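IPT/TIG domain-containing protein BACOVA_02650 (PDB 5E7H) binds polysaccharide at the surface of the bacterial cell and probably mediates capture of xyloglucan before its transport into the periplasm for degradation. Local coordinates at residues P175-A180 and V236-P241; N190-V195 and C210-S215. One frame throughout, in Å; residues are numbered along the deposited sequence.

Contact 1 (P175-A180 and V236-P241); sequences PVFQIA and VYATNP
Val176 and Thr239 open an antiparallel pairing in which strands 176-180 and 236-240 run at 153° to each other, their axes 4.6 Å apart at closest approach. Two hydrogen-bonded pairs, Val176 with Thr239 and Gln178 with Tyr237, take turns with the non-hydrogen-bonded pairs Phe177 with Ala238 and Ile179 with Val236. Each hydrogen-bonded pair is closed by two N-H...O bonds; that from Gln178 N to Tyr237 O is 2.8 Å long. Phe177, Ala238, Ile179 and Val236 turn their side chains to one face of the sheet. There Ala238 CB approaches CE1 of the Phe177 ring obliquely at 3.7 Å, and Val236 CG1 meets CD1 of the same ring. On the other face, Gln178 CG stands anti to the backbone N (chi1 174°) and the extended chain crosses Tyr237, its amide plane 41° from the ring plane; OE1 lies 3.9 Å from Tyr237 CD1. The Tyr237 hydroxyl is hydrogen-bonded to His233 NE2. Val176 CG2 rests against Thr239 OG1, at 3.6 Å, and Pro241 CD, which lie next to each other on the same side of the methyl. At the end of the pairing, the ring of Pro175 lies beside the Asn240 side chain, pointing the same way, with CD 3.6 Å from OD1. An alanine in place of Pro175 would probably leave a gap beside the Asn240 amide, because the CG and CD contacts would go. That amide is itself held by Gly242, Ser130 and Ser244. Strands 189-192 and 133-142 flank the pair within a five-stranded antiparallel sheet. Phe177 packs edge-to-face on Phe252 of strand 246-259, which belongs to the other sheet of the xyloglucan-binding domain, so this face is buried between the two sheets.

Contact 2 (N190-V195 and C210-S215); sequences NGYVPV and CSVSLS
Tyr192 reaches from the segment 190-195 toward strand 210-213, and its side chain carries much of this partly buried contact. CG is placed anti to the backbone N (chi1 -178°), and CB itself points toward the strand. Beyond CB and CG, the ring brings CE1 to 3.9 Å from CG1 of Val212, which approaches it obliquely. At the tip, the OH sits 3.7 Å from Cys210 CB, with the sulfur slightly farther off. The same hydroxyl is 2.7 Å from a water lying in the plane of the ring at its edge, and this water donates to Ser211 O. On its own segment, the hydroxyl accepts a weak hydrogen bond from Val195 N, 3.4 Å long, which ties the tip of the side chain to the backbone three residues on. Cys210 faces the segment too: with its SG anti to the carbonyl carbon (chi1 -59°), the sulfur lies 4.0 Å from Pro194 CB and 3.5 Å from Val195 O. A second water joins the backbones, donating to Val195 O at 2.8 Å and accepting from Ser211 N. The two segments are thus joined by apolar packing and two water bridges, one through the tyrosine hydroxyl and one between the backbone atoms Val195 O and Ser211 N. Behind them, Cys210 and Pro194 both pack on Cys166 of strand 160-168, and Pro194 also touches Phe177. Gly191 and Tyr192 together face Phe177 in a G1 beta bulge, the glycine having a positive phi of 69°. Beyond this bulge the chain leaves one sheet and passes to strand 207-213 of the other, a crossing between the two layers of the antiparallel beta-sandwich that forms the xyloglucan-binding domain.

How the contacts relate
The centres of contact 1 and contact 2 lie 11 Å apart, and both belong to the xyloglucan-binding domain that follows the IPT/TIG domain in this construct. Along the chain, contact 2 is nested within the loop closed by contact 1: the order is 175-180, 190-195, 210-215, 236-241. Contact 1 joins two strands inside one sheet, while contact 2 links the outermost strand 189-192 of that sheet, and the chain beyond it, to strand 207-213 of the other. They meet directly through a probable hydrogen bond of 2.8 Å between Phe177 N and Tyr192 O. Together they couple pairing within a layer to packing across layers of this glycan-binding domain.

Contact 1 (P175-A180 and V236-P241)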
loop_
_atom_site.group_PDB
_atom_site.type_symbol
_atom_site.label_atom_id
_atom_site.label_comp_id
_atom_site.label_asym_id
_atom_site.label_seq_id
_atom_site.Cartn_x
_atom_site.Cartn_y
_atom_site.Cartn_z
ATOM N N PRO A 175 12.670 -10.298 12.741
ATOM C CA PRO A 175 11.206 -10.262 12.698
ATOM C C PRO A 175 10.642 -10.392 11.288
ATOM O O PRO A 175 11.252 -9.912 10.325
ATOM C CB PRO A 175 10.881 -8.906 13.322
ATOM C CG PRO A 175 12.024 -8.674 14.264
ATOM C CD PRO A 175 13.222 -9.196 13.544
ATOM N N VAL A 176 9.507 -11.073 11.188
ATOM C CA VAL A 176 8.787 -11.238 9.916
ATOM C C VAL A 176 7.290 -11.152 10.137
ATOM O O VAL A 176 6.815 -11.270 11.266
ATOM C CB VAL A 176 9.095 -12.593 9.241
ATOM C CG1 VAL A 176 10.558 -12.708 8.874
ATOM C CG2 VAL A 176 8.648 -13.768 10.136
ATOM N N PHE A 177 6.555 -10.987 9.039
ATOM C CA PHE A 177 5.108 -10.882 9.071
ATOM C C PHE A 177 4.438 -12.026 8.337
ATOM O O PHE A 177 4.954 -12.543 7.339
ATOM C CB PHE A 177 4.651 -9.554 8.462
ATOM C CG PHE A 177 5.051 -8.362 9.272
ATOM C CD1 PHE A 177 4.227 -7.879 10.282
ATOM C CD2 PHE A 177 6.277 -7.747 9.072
ATOM C CE1 PHE A 177 4.608 -6.797 11.066
ATOM C CE2 PHE A 177 6.654 -6.652 9.852
ATOM C CZ PHE A 177 5.820 -6.188 10.851
ATOM N N GLN A 178 3.289 -12.414 8.870
ATOM C CA GLN A 178 2.354 -13.326 8.213
ATOM C C GLN A 178 1.109 -12.536 7.851
ATOM O O GLN A 178 0.597 -11.777 8.665
ATOM C CB GLN A 178 2.000 -14.504 9.135
ATOM C CG GLN A 178 0.910 -15.417 8.575
ATOM C CD GLN A 178 0.443 -16.461 9.533
ATOM O OE1 GLN A 178 0.752 -16.453 10.729
ATOM N NE2 GLN A 178 -0.325 -17.385 9.003
ATOM N N ILE A 179 0.614 -12.710 6.626
ATOM C CA ILE A 179 -0.689 -12.166 6.231
ATOM C C ILE A 179 -1.574 -13.353 5.828
ATOM O O ILE A 179 -1.197 -14.163 4.962
ATOM C CB ILE A 179 -0.583 -11.161 5.078
ATOM C CG1 ILE A 179 0.327 -9.988 5.484
ATOM C CG2 ILE A 179 -1.976 -10.662 4.702
ATOM C CD1 ILE A 179 0.565 -8.933 4.369
ATOM N N ALA A 180 -2.727 -13.468 6.480
ATOM C CA ALA A 180 -3.651 -14.581 6.256
ATOM C C ALA A 180 -5.034 -14.015 5.980
ATOM O O ALA A 180 -5.383 -12.949 6.486
ATOM C CB ALA A 180 -3.690 -15.499 7.446
ATOM N N VAL A 236 -2.833 -9.915 10.298
ATOM C CA VAL A 236 -1.436 -9.513 10.144
ATOM C C VAL A 236 -0.724 -9.886 11.447
ATOM O O VAL A 236 -1.096 -9.424 12.526
ATOM C CB VAL A 236 -1.301 -8.008 9.850
ATOM C CG1 VAL A 236 0.160 -7.573 9.788
ATOM C CG2 VAL A 236 -2.032 -7.651 8.543
ATOM N N TYR A 237 0.280 -10.748 11.356
ATOM C CA TYR A 237 0.900 -11.327 12.553
ATOM C C TYR A 237 2.405 -11.153 12.492
ATOM O O TYR A 237 3.032 -11.537 11.512
ATOM C CB TYR A 237 0.587 -12.820 12.693
ATOM C CG TYR A 237 -0.868 -13.196 12.576
ATOM C CD1 TYR A 237 -1.468 -13.313 11.323
ATOM C CD2 TYR A 237 -1.634 -13.464 13.702
ATOM C CE1 TYR A 237 -2.777 -13.669 11.204
ATOM C CE2 TYR A 237 -2.959 -13.812 13.592
ATOM C CZ TYR A 237 -3.522 -13.919 12.333
ATOM O OH TYR A 237 -4.850 -14.268 12.207
ATOM N N ALA A 238 2.991 -10.620 13.560
ATOM C CA ALA A 238 4.440 -10.437 13.611
ATOM C C ALA A 238 5.060 -11.451 14.570
ATOM O O ALA A 238 4.563 -11.658 15.672
ATOM C CB ALA A 238 4.792 -9.009 14.055
ATOM N N THR A 239 6.164 -12.060 14.153
ATOM C CA THR A 239 6.930 -12.982 14.988
ATOM C C THR A 239 8.409 -12.670 14.809
ATOM O O THR A 239 8.782 -11.834 13.968
ATOM C CB THR A 239 6.684 -14.448 14.625
ATOM O OG1 THR A 239 6.974 -14.657 13.237
ATOM C CG2 THR A 239 5.253 -14.855 14.928
ATOM N N ASN A 240 9.246 -13.353 15.581
ATOM C CA ASN A 240 10.679 -13.201 15.434
ATOM C C ASN A 240 11.414 -14.530 15.473
ATOM O O ASN A 240 11.899 -14.965 16.540
ATOM C CB ASN A 240 11.246 -12.286 16.519
ATOM C CG ASN A 240 12.721 -12.060 16.341
ATOM O OD1 ASN A 240 13.263 -12.319 15.265
ATOM N ND2 ASN A 240 13.389 -11.589 17.390
ATOM N N PRO A 241 11.533 -15.176 14.310
ATOM C CA PRO A 241 12.286 -16.431 14.255
ATOM C C PRO A 241 13.800 -16.232 14.365
ATOM O O PRO A 241 14.536 -17.222 14.383
ATOM C CB PRO A 241 11.885 -17.023 12.889
ATOM C CG PRO A 241 11.389 -15.903 12.083
ATOM C CD PRO A 241 10.852 -14.859 13.037
#

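Contact 2 (N190-V195 and C210-S215)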
loop_
_atom_site.group_PDB
_atom_site.type_symbol
_atom_site.label_atom_id
_atom_site.label_comp_id
_atom_site.label_asym_id
_atom_site.label_seq_id
_atom_site.Cartn_x
_atom_site.Cartn_y
_atom_site.Cartn_z
ATOM N N ASN A 190 3.855 -16.198 4.614
ATOM C CA ASN A 190 4.677 -16.227 5.820
ATOM C C ASN A 190 6.078 -15.725 5.544
ATOM O O ASN A 190 6.554 -15.765 4.405
ATOM C CB ASN A 190 4.736 -17.631 6.404
ATOM C CG ASN A 190 3.540 -17.932 7.275
ATOM O OD1 ASN A 190 3.437 -17.464 8.417
ATOM N ND2 ASN A 190 2.630 -18.703 6.742
ATOM N N GLY A 191 6.746 -15.268 6.599
ATOM C CA GLY A 191 8.127 -14.847 6.497
ATOM C C GLY A 191 8.360 -13.575 5.710
ATOM O O GLY A 191 9.460 -13.356 5.174
ATOM N N TYR A 192 7.352 -12.723 5.667
ATOM C CA TYR A 192 7.387 -11.527 4.828
ATOM C C TYR A 192 8.048 -10.349 5.518
ATOM O O TYR A 192 7.714 -10.013 6.652
ATOM C CB TYR A 192 5.968 -11.132 4.401
ATOM C CG TYR A 192 5.925 -9.928 3.481
ATOM C CD1 TYR A 192 6.378 -10.028 2.179
ATOM C CD2 TYR A 192 5.462 -8.691 3.918
ATOM C CE1 TYR A 192 6.362 -8.931 1.329
ATOM C CE2 TYR A 192 5.442 -7.590 3.062
ATOM C CZ TYR A 192 5.906 -7.729 1.783
ATOM O OH TYR A 192 5.924 -6.645 0.919
ATOM N N VAL A 193 8.985 -9.726 4.809
ATOM C CA VAL A 193 9.563 -8.459 5.217
ATOM C C VAL A 193 9.100 -7.391 4.209
ATOM O O VAL A 193 9.329 -7.565 3.015
ATOM C CB VAL A 193 11.100 -8.518 5.257
ATOM C CG1 VAL A 193 11.690 -7.186 5.685
ATOM C CG2 VAL A 193 11.563 -9.656 6.203
ATOM N N PRO A 194 8.446 -6.322 4.689
ATOM C CA PRO A 194 7.952 -5.280 3.766
ATOM C C PRO A 194 9.019 -4.733 2.837
ATOM O O PRO A 194 10.099 -4.357 3.305
ATOM C CB PRO A 194 7.451 -4.202 4.707
ATOM C CG PRO A 194 7.002 -4.966 5.928
ATOM C CD PRO A 194 8.030 -6.050 6.077
ATOM N N VAL A 195 8.724 -4.741 1.536
ATOM C CA VAL A 195 9.596 -4.146 0.524
ATOM C C VAL A 195 8.739 -3.309 -0.412
ATOM O O VAL A 195 7.586 -3.603 -0.664
ATOM C CB VAL A 195 10.386 -5.188 -0.290
ATOM C CG1 VAL A 195 11.445 -5.868 0.577
ATOM C CG2 VAL A 195 9.463 -6.216 -0.919
ATOM N N CYS A 210 3.488 -1.500 -0.646
ATOM C CA CYS A 210 3.868 -2.899 -0.738
ATOM C C CYS A 210 2.810 -3.636 -1.546
ATOM O O CYS A 210 1.626 -3.314 -1.447
ATOM C CB CYS A 210 3.973 -3.539 0.640
ATOM S SG CYS A 210 5.181 -2.755 1.729
ATOM N N SER A 211 3.232 -4.635 -2.301
ATOM C CA SER A 211 2.353 -5.386 -3.180
ATOM C C SER A 211 2.772 -6.849 -3.174
ATOM O O SER A 211 3.962 -7.144 -3.308
ATOM C CB SER A 211 2.422 -4.830 -4.613
ATOM O OG SER A 211 1.440 -5.414 -5.432
ATOM N N VAL A 212 1.810 -7.752 -3.009
ATOM C CA VAL A 212 2.067 -9.184 -3.228
ATOM C C VAL A 212 0.978 -9.795 -4.111
ATOM O O VAL A 212 -0.158 -9.323 -4.111
ATOM C CB VAL A 212 2.148 -9.974 -1.897
ATOM C CG1 VAL A 212 3.308 -9.462 -1.045
ATOM C CG2 VAL A 212 0.847 -9.901 -1.118
ATOM N N SER A 213 1.310 -10.838 -4.872
ATOM C CA SER A 213 0.266 -11.558 -5.592
ATOM C C SER A 213 -0.784 -12.044 -4.595
ATOM O O SER A 213 -0.462 -12.553 -3.517
ATOM C CB SER A 213 0.835 -12.750 -6.359
ATOM O OG SER A 213 1.641 -12.313 -7.433
ATOM N N LEU A 214 -2.059 -11.902 -4.946
ATOM C CA LEU A 214 -3.093 -12.372 -4.037
ATOM C C LEU A 214 -3.005 -13.887 -3.876
ATOM O O LEU A 214 -3.386 -14.409 -2.830
ATOM C CB LEU A 214 -4.489 -11.950 -4.530
ATOM C CG LEU A 214 -5.651 -12.213 -3.555
ATOM C CD1 LEU A 214 -5.452 -11.474 -2.226
ATOM C CD2 LEU A 214 -6.994 -11.789 -4.183
ATOM N N SER A 215 -2.474 -14.597 -4.871
ATOM C CA SER A 215 -2.285 -16.041 -4.757
ATOM C C SER A 215 -1.302 -16.430 -3.643
ATOM O O SER A 215 -1.258 -17.606 -3.251
ATOM C CB SER A 215 -1.805 -16.618 -6.092
ATOM O OG SER A 215 -0.535 -16.096 -6.461
HETATM O O HOH W 1 6.217 -7.399 -1.707
HETATM O O HOH W 2 6.176 -4.809 -2.764
#